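Metagenomic carboxyl esterase MGS0156 (Uncultured organism, PDB 5D8M) probably hydrolyses carboxylic ester bonds as a serine esterase of the alpha/beta-hydrolase fold. Local coordinates at residues A[59-62]-A[63-67]; A[154-158]-A[159-163]; A[165-168]-A[169-173]. All blocks are in the same frame, centred on the assembly; numbering follows the deposited sequence.

Contact 1 of 3, residues A[59-62]-A[63-67]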
loop_
_atom_site.group_PDB
_atom_site.type_symbol
_atom_site.label_atom_id
_atom_site.label_comp_id
_atom_site.label_asym_id
_atom_site.label_seq_id
_atom_site.Cartn_x
_atom_site.Cartn_y
_atom_site.Cartn_z
ATOM N N ASP A 59 -4.319 -21.394 -5.948
ATOM C CA ASP A 59 -5.478 -21.727 -6.775
ATOM C C ASP A 59 -6.682 -20.825 -6.517
ATOM O O ASP A 59 -6.920 -20.401 -5.386
ATOM C CB ASP A 59 -5.900 -23.183 -6.549
ATOM C CG ASP A 59 -4.837 -24.168 -6.976
ATOM O OD1 ASP A 59 -3.839 -23.741 -7.596
ATOM O OD2 ASP A 59 -5.001 -25.373 -6.701
ATOM N N GLY A 60 -7.450 -20.564 -7.568
ATOM C CA GLY A 60 -8.660 -19.770 -7.460
ATOM C C GLY A 60 -8.397 -18.348 -6.980
ATOM O O GLY A 60 -7.610 -17.617 -7.567
ATOM N N ASP A 61 -9.059 -17.975 -5.896
ATOM C CA ASP A 61 -8.940 -16.647 -5.321
ATOM C C ASP A 61 -7.990 -16.656 -4.123
ATOM O O ASP A 61 -7.838 -15.638 -3.456
ATOM C CB ASP A 61 -10.321 -16.126 -4.889
ATOM C CG ASP A 61 -11.299 -16.039 -6.036
ATOM O OD1 ASP A 61 -10.978 -15.383 -7.062
ATOM O OD2 ASP A 61 -12.393 -16.639 -5.908
ATOM N N GLY A 62 -7.357 -17.805 -3.867
ATOM C CA GLY A 62 -6.463 -17.989 -2.730
ATOM C C GLY A 62 -5.451 -16.875 -2.445
ATOM O O GLY A 62 -5.333 -16.413 -1.317
ATOM N N ILE A 63 -4.706 -16.448 -3.455
ATOM C CA ILE A 63 -3.789 -15.334 -3.251
ATOM C C ILE A 63 -4.293 -14.030 -3.867
ATOM O O ILE A 63 -4.095 -12.952 -3.298
ATOM C CB ILE A 63 -2.366 -15.634 -3.800
ATOM C CG1 ILE A 63 -2.403 -16.055 -5.279
ATOM C CG2 ILE A 63 -1.681 -16.697 -2.915
ATOM C CD1 ILE A 63 -0.998 -16.058 -5.998
ATOM N N LEU A 64 -4.947 -14.129 -5.017
ATOM C CA LEU A 64 -5.391 -12.953 -5.766
ATOM C C LEU A 64 -6.777 -13.171 -6.304
ATOM O O LEU A 64 -7.005 -14.134 -7.036
ATOM C CB LEU A 64 -4.447 -12.667 -6.931
ATOM C CG LEU A 64 -2.997 -12.332 -6.586
ATOM C CD1 LEU A 64 -2.115 -12.516 -7.831
ATOM C CD2 LEU A 64 -2.912 -10.867 -6.077
ATOM N N TRP A 65 -7.699 -12.282 -5.942
ATOM C CA TRP A 65 -9.086 -12.398 -6.393
ATOM C C TRP A 65 -9.151 -12.362 -7.899
ATOM O O TRP A 65 -8.394 -11.629 -8.536
ATOM C CB TRP A 65 -9.956 -11.271 -5.831
ATOM C CG TRP A 65 -10.251 -11.411 -4.383
ATOM C CD1 TRP A 65 -9.634 -10.757 -3.351
ATOM C CD2 TRP A 65 -11.232 -12.264 -3.790
ATOM N NE1 TRP A 65 -10.182 -11.145 -2.152
ATOM C CE2 TRP A 65 -11.159 -12.078 -2.392
ATOM C CE3 TRP A 65 -12.169 -13.172 -4.303
ATOM C CZ2 TRP A 65 -11.990 -12.753 -1.504
ATOM C CZ3 TRP A 65 -12.997 -13.850 -3.410
ATOM C CH2 TRP A 65 -12.898 -13.636 -2.025
ATOM N N ARG A 66 -10.061 -13.155 -8.454
ATOM C CA ARG A 66 -10.327 -13.145 -9.880
ATOM C C ARG A 66 -11.497 -12.233 -10.200
ATOM O O ARG A 66 -12.620 -12.702 -10.281
ATOM C CB ARG A 66 -10.660 -14.553 -10.385
ATOM C CG ARG A 66 -9.570 -15.578 -10.196
ATOM C CD ARG A 66 -10.115 -16.999 -10.333
ATOM N NE ARG A 66 -10.938 -17.373 -9.185
ATOM C CZ ARG A 66 -11.527 -18.557 -9.032
ATOM N NH1 ARG A 66 -11.385 -19.497 -9.958
ATOM N NH2 ARG A 66 -12.252 -18.807 -7.945
ATOM N N LEU A 67 -11.237 -10.946 -10.395
ATOM C CA LEU A 67 -12.268 -10.021 -10.840
ATOM C C LEU A 67 -12.493 -10.234 -12.326
ATOM O O LEU A 67 -11.699 -10.903 -12.978
ATOM C CB LEU A 67 -11.884 -8.562 -10.540
ATOM C CG LEU A 67 -12.482 -8.001 -9.230
ATOM C CD1 LEU A 67 -11.847 -8.648 -8.010
ATOM C CD2 LEU A 67 -12.402 -6.481 -9.159
HETATM O O HOH W 1 -5.326 -16.880 -6.222
#
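Asp61 and Arg66 face each other across a tight bend, and the arginine grips the carboxylate with both its backbone and its side chain. The side-on salt bridge sends NE of Arg66 to OD1 of Asp61 at 2.9 Å and NH2 of Arg66 to OD2 of Asp61 at 3.0 Å. Both bonds are nearly straight and lie in the guanidinium plane, yet they reach the carboxylate from above its own plane, because the two flat groups are turned 65° apart. OD1 of Asp61 also takes the backbone N of Arg66 at 2.8 Å, almost in line with its C-O bond, so two donors of one residue hold this oxygen and the carboxylate has little freedom to rotate. The arginine gets there by folding back at its third torsion (chi3 -72°), which brings the guanidinium face over the bare CA of Gly60, 3.5 Å from CZ of Arg66. Beside the carboxylate, CE3 of Trp65 approaches CG of Asp61 obliquely at 3.5 Å.

Behind this first shell stands the type II' turn from Asp59 to Gly62, closed by Gly62 N to Asp59 O at 3.0 Å, with Gly60 supplying the positive phi at its second position. A water accepts from Ile63 N and lies within hydrogen-bonding distance of Gly60 O.

Asn296 hydrogen-bonds to Asp61 O through ND2 and to the Ile63 backbone, while Trp65 stacks on Phe251 and gives its NE1 to that residue's carbonyl. The bend lies in the loop between helix 34-48 and strand 87-92, with Ile63 and Leu64 packed against Met41, Met45 and Phe37 of that helix.

Contact 2 of 3, residues A[154-158]-A[159-163]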
loop_
_atom_site.group_PDB
_atom_site.type_symbol
_atom_site.label_atom_id
_atom_site.label_comp_id
_atom_site.label_asym_id
_atom_site.label_seq_id
_atom_site.Cartn_x
_atom_site.Cartn_y
_atom_site.Cartn_z
ATOM N N PHE A 154 9.776 2.421 -5.055
ATOM C CA PHE A 154 9.013 2.539 -3.817
ATOM C C PHE A 154 7.991 1.415 -3.745
ATOM O O PHE A 154 7.339 1.104 -4.743
ATOM C CB PHE A 154 8.282 3.887 -3.728
ATOM C CG PHE A 154 9.195 5.064 -3.448
ATOM C CD1 PHE A 154 9.637 5.317 -2.163
ATOM C CD2 PHE A 154 9.602 5.914 -4.477
ATOM C CE1 PHE A 154 10.470 6.401 -1.880
ATOM C CE2 PHE A 154 10.437 7.007 -4.202
ATOM C CZ PHE A 154 10.863 7.252 -2.894
ATOM N N VAL A 155 7.889 0.800 -2.568
ATOM C CA VAL A 155 6.800 -0.111 -2.265
ATOM C C VAL A 155 6.153 0.405 -1.000
ATOM O O VAL A 155 6.793 0.460 0.052
ATOM C CB VAL A 155 7.277 -1.555 -2.072
ATOM C CG1 VAL A 155 6.090 -2.459 -1.792
ATOM C CG2 VAL A 155 8.021 -2.028 -3.338
ATOM N N THR A 156 4.909 0.851 -1.131
ATOM C CA THR A 156 4.287 1.674 -0.114
ATOM C C THR A 156 3.031 0.999 0.384
ATOM O O THR A 156 2.437 0.193 -0.340
ATOM C CB THR A 156 3.948 3.091 -0.689
ATOM O OG1 THR A 156 2.959 2.985 -1.729
ATOM C CG2 THR A 156 5.177 3.729 -1.324
ATOM N N HIS A 157 2.619 1.327 1.610
ATOM C CA HIS A 157 1.408 0.758 2.185
ATOM C C HIS A 157 0.552 1.885 2.767
ATOM O O HIS A 157 1.074 2.797 3.432
ATOM C CB HIS A 157 1.767 -0.279 3.274
ATOM C CG HIS A 157 0.578 -0.895 3.960
ATOM N ND1 HIS A 157 0.379 -0.805 5.320
ATOM C CD2 HIS A 157 -0.455 -1.623 3.475
ATOM C CE1 HIS A 157 -0.721 -1.458 5.648
ATOM N NE2 HIS A 157 -1.244 -1.970 4.547
ATOM N N SER A 158 -0.749 1.820 2.488
ATOM C CA SER A 158 -1.697 2.727 3.119
ATOM C C SER A 158 -1.348 4.206 2.872
ATOM O O SER A 158 -1.154 4.646 1.748
ATOM C CB SER A 158 -1.739 2.420 4.614
ATOM O OG SER A 158 -2.799 3.093 5.265
ATOM N N LYS A 159 -1.231 4.963 3.959
ATOM C CA LYS A 159 -0.881 6.383 3.843
ATOM C C LYS A 159 0.522 6.606 3.235
ATOM O O LYS A 159 0.828 7.683 2.694
ATOM C CB LYS A 159 -0.982 7.060 5.221
ATOM C CG LYS A 159 -0.730 8.582 5.184
ATOM C CD LYS A 159 -1.080 9.249 6.512
ATOM C CE LYS A 159 -0.418 10.625 6.621
ATOM N NZ LYS A 159 1.097 10.481 6.713
ATOM N N GLY A 160 1.380 5.595 3.334
ATOM C CA GLY A 160 2.723 5.700 2.769
ATOM C C GLY A 160 2.717 5.993 1.285
ATOM O O GLY A 160 3.603 6.680 0.750
ATOM N N ALA A 161 1.701 5.471 0.603
ATOM C CA ALA A 161 1.586 5.686 -0.828
ATOM C C ALA A 161 1.406 7.155 -1.154
ATOM O O ALA A 161 1.979 7.649 -2.113
ATOM C CB ALA A 161 0.409 4.865 -1.401
ATOM N N VAL A 162 0.618 7.868 -0.361
ATOM C CA VAL A 162 0.374 9.257 -0.707
ATOM C C VAL A 162 1.411 10.163 -0.076
ATOM O O VAL A 162 1.662 11.228 -0.616
ATOM C CB VAL A 162 -1.047 9.693 -0.330
ATOM C CG1 VAL A 162 -2.039 8.886 -1.184
ATOM C CG2 VAL A 162 -1.324 9.468 1.131
ATOM N N ASP A 163 2.059 9.718 1.007
ATOM C CA ASP A 163 3.292 10.361 1.461
ATOM C C ASP A 163 4.291 10.414 0.273
ATOM O O ASP A 163 4.881 11.448 -0.011
ATOM C CB ASP A 163 3.928 9.602 2.641
ATOM C CG ASP A 163 3.149 9.734 3.960
ATOM O OD1 ASP A 163 2.192 10.553 4.077
ATOM O OD2 ASP A 163 3.529 8.994 4.909
#
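Thr156, late in strand 151-157, rests on Ala161 in the first turn of helix 159-170, the two joined by the sharp turn at Ser158. This strand-turn-helix is the nucleophile elbow of the alpha/beta-hydrolase fold; the strained backbone of Ser158 (phi 57°, psi -126°) and the weak hydrogen bond between its OG and His299 NE2 are consistent with Ser158 being the nucleophile. From Thr156, CB sits 3.5 Å from Ala161 N. The CG2 branch leans on Gly160 O at 3.9 Å, and OG1, held between the backbone N and the carbonyl carbon (chi1 65°), comes within 3.2 Å of Ala161 CB. The hydroxyl's bond goes to Val182 O on the adjoining strand. A valine here would probably lose that tie to Val182 O and set a methyl too close to Ala161 CB. A CB at Gly160 would run into His157 O, so the tight turn needs a glycine there. Lys159 NZ forms a salt bridge with the syn lone pair of OD1 of Asp163, one turn further on. The elbow itself is closed by backbone bonds: Ala161 N reaches Ser158 O from above its carbonyl plane, and Gly160 N meets His157 O at 2.8 Å.

Contact 3 of 3, residues A[165-168]-A[169-173]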
loop_
_atom_site.group_PDB
_atom_site.type_symbol
_atom_site.label_atom_id
_atom_site.label_comp_id
_atom_site.label_asym_id
_atom_site.label_seq_id
_atom_site.Cartn_x
_atom_site.Cartn_y
_atom_site.Cartn_z
ATOM N N LEU A 165 3.643 9.982 -3.123
ATOM C CA LEU A 165 3.136 10.785 -4.245
ATOM C C LEU A 165 3.302 12.288 -3.974
ATOM O O LEU A 165 3.666 13.052 -4.871
ATOM C CB LEU A 165 1.654 10.468 -4.527
ATOM C CG LEU A 165 1.347 9.067 -5.081
ATOM C CD1 LEU A 165 -0.140 8.913 -5.524
ATOM C CD2 LEU A 165 2.313 8.689 -6.226
ATOM N N GLU A 166 3.027 12.719 -2.749
ATOM C CA GLU A 166 3.211 14.126 -2.431
ATOM C C GLU A 166 4.687 14.508 -2.538
ATOM O O GLU A 166 5.016 15.605 -2.977
ATOM C CB GLU A 166 2.663 14.451 -1.033
ATOM C CG GLU A 166 1.125 14.236 -0.964
ATOM C CD GLU A 166 0.378 15.161 0.009
ATOM O OE1 GLU A 166 1.006 15.999 0.705
ATOM O OE2 GLU A 166 -0.867 15.041 0.064
ATOM N N ALA A 167 5.568 13.594 -2.145
ATOM C CA ALA A 167 7.008 13.835 -2.274
ATOM C C ALA A 167 7.404 13.989 -3.753
ATOM O O ALA A 167 8.131 14.907 -4.126
ATOM C CB ALA A 167 7.790 12.698 -1.614
ATOM N N LEU A 168 6.905 13.102 -4.603
ATOM C CA LEU A 168 7.253 13.140 -6.041
ATOM C C LEU A 168 6.780 14.432 -6.690
ATOM O O LEU A 168 7.438 14.996 -7.543
ATOM C CB LEU A 168 6.649 11.928 -6.763
ATOM C CG LEU A 168 7.304 10.616 -6.326
ATOM C CD1 LEU A 168 6.621 9.452 -6.966
ATOM C CD2 LEU A 168 8.776 10.632 -6.738
ATOM N N VAL A 169 5.629 14.911 -6.253
ATOM C CA VAL A 169 5.105 16.168 -6.741
ATOM C C VAL A 169 5.872 17.364 -6.193
ATOM O O VAL A 169 6.056 18.359 -6.888
ATOM C CB VAL A 169 3.607 16.306 -6.392
ATOM C CG1 VAL A 169 3.122 17.728 -6.651
ATOM C CG2 VAL A 169 2.792 15.308 -7.216
ATOM N N SER A 170 6.324 17.281 -4.948
ATOM C CA SER A 170 7.019 18.407 -4.311
ATOM C C SER A 170 8.493 18.529 -4.689
ATOM O O SER A 170 9.041 19.632 -4.720
ATOM C CB SER A 170 6.921 18.294 -2.789
ATOM O OG SER A 170 5.577 18.440 -2.383
ATOM N N TYR A 171 9.143 17.401 -4.953
ATOM C CA TYR A 171 10.591 17.415 -5.163
ATOM C C TYR A 171 10.954 16.832 -6.513
ATOM O O TYR A 171 11.083 15.633 -6.646
ATOM C CB TYR A 171 11.282 16.635 -4.034
ATOM C CG TYR A 171 10.859 17.101 -2.654
ATOM C CD1 TYR A 171 11.335 18.302 -2.138
ATOM C CD2 TYR A 171 10.004 16.346 -1.867
ATOM C CE1 TYR A 171 10.965 18.741 -0.879
ATOM C CE2 TYR A 171 9.617 16.782 -0.602
ATOM C CZ TYR A 171 10.103 17.978 -0.110
ATOM O OH TYR A 171 9.735 18.423 1.144
ATOM N N PRO A 172 11.105 17.689 -7.532
ATOM C CA PRO A 172 11.513 17.215 -8.861
ATOM C C PRO A 172 12.791 16.374 -8.841
ATOM O O PRO A 172 12.942 15.480 -9.659
ATOM C CB PRO A 172 11.745 18.512 -9.642
ATOM C CG PRO A 172 10.876 19.512 -8.967
ATOM C CD PRO A 172 10.847 19.140 -7.507
ATOM N N ASP A 173 13.710 16.654 -7.929
ATOM C CA ASP A 173 14.923 15.852 -7.874
ATOM C C ASP A 173 14.631 14.420 -7.396
ATOM O O ASP A 173 15.281 13.473 -7.844
ATOM C CB ASP A 173 15.974 16.517 -6.986
ATOM C CG ASP A 173 15.455 16.843 -5.595
ATOM O OD1 ASP A 173 14.255 17.162 -5.448
ATOM O OD2 ASP A 173 16.261 16.802 -4.642
#
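Tyr171 turns CG opposite its own carbonyl carbon (chi1 -52°), and this rotation sets the ring back against the last turn of helix 159-170, where CD2 of Tyr171 comes obliquely to 3.3 Å from Ala167 O. The same ring carbon, CD2 of Tyr171, lies 4.3 Å from Ala167 CB, a light apolar touch. Two residues earlier, Val169 points CG1 opposite its backbone N (chi1 169°), which leaves CG2 of Val169 beside Leu165 O at 3.4 Å.

Three backbone bonds carry the helix to its end. Val169 N donates to Leu165 O at 3.0 Å, and Ser170 N to Glu166 O at 2.9 Å. The last of the three, Tyr171 N to Ala167 O, is 2.8 Å long and meets the oxygen almost head-on, whereas the two before it come in tilted from their carbonyl planes. Tyr171 then leaves helical geometry and serves at once as the N-cap of helix 172-177, so one residue ends a helix and begins the next. CB of Ser170 lies over one face of the tyrosine ring, offset toward its rim.

Neighbouring helices add further partners: Tyr171 stacks on His140 of helix 132-143, whose NE2 is hydrogen-bonded to Asp173 OD2. The buried Glu166 carboxylate forms a salt bridge with Arg230 of helix 227-236.

The chemistry is therefore uneven along the chain: the junction itself is joined by amide-to-carbonyl bonds with few side-chain contacts, while the charge of Glu166 is probably offset by the arginine on another helix. Pro172, lacking an amide proton, cannot extend the ladder of bonds past Tyr171.

In the fold
Contacts 2 and 3 follow each other along one helix: 159-170 leaves the elbow of contact 2 and ends in contact 3, with their centres about 13 Å apart. Contact 2 lies deep in the chain, about 5 Å from its centre, and carries the probable nucleophile Ser158, beside His299. Contact 1 is on the far side of the chain's centre from contact 3, about 35 Å between centres. It comes no nearer to contact 2 than about 13 Å between nearest atoms, but is connected to it indirectly: its backbone is hydrogen-bonded to Asn296, three residues before His299, so 59-67 borders the segment carrying the probable catalytic histidine.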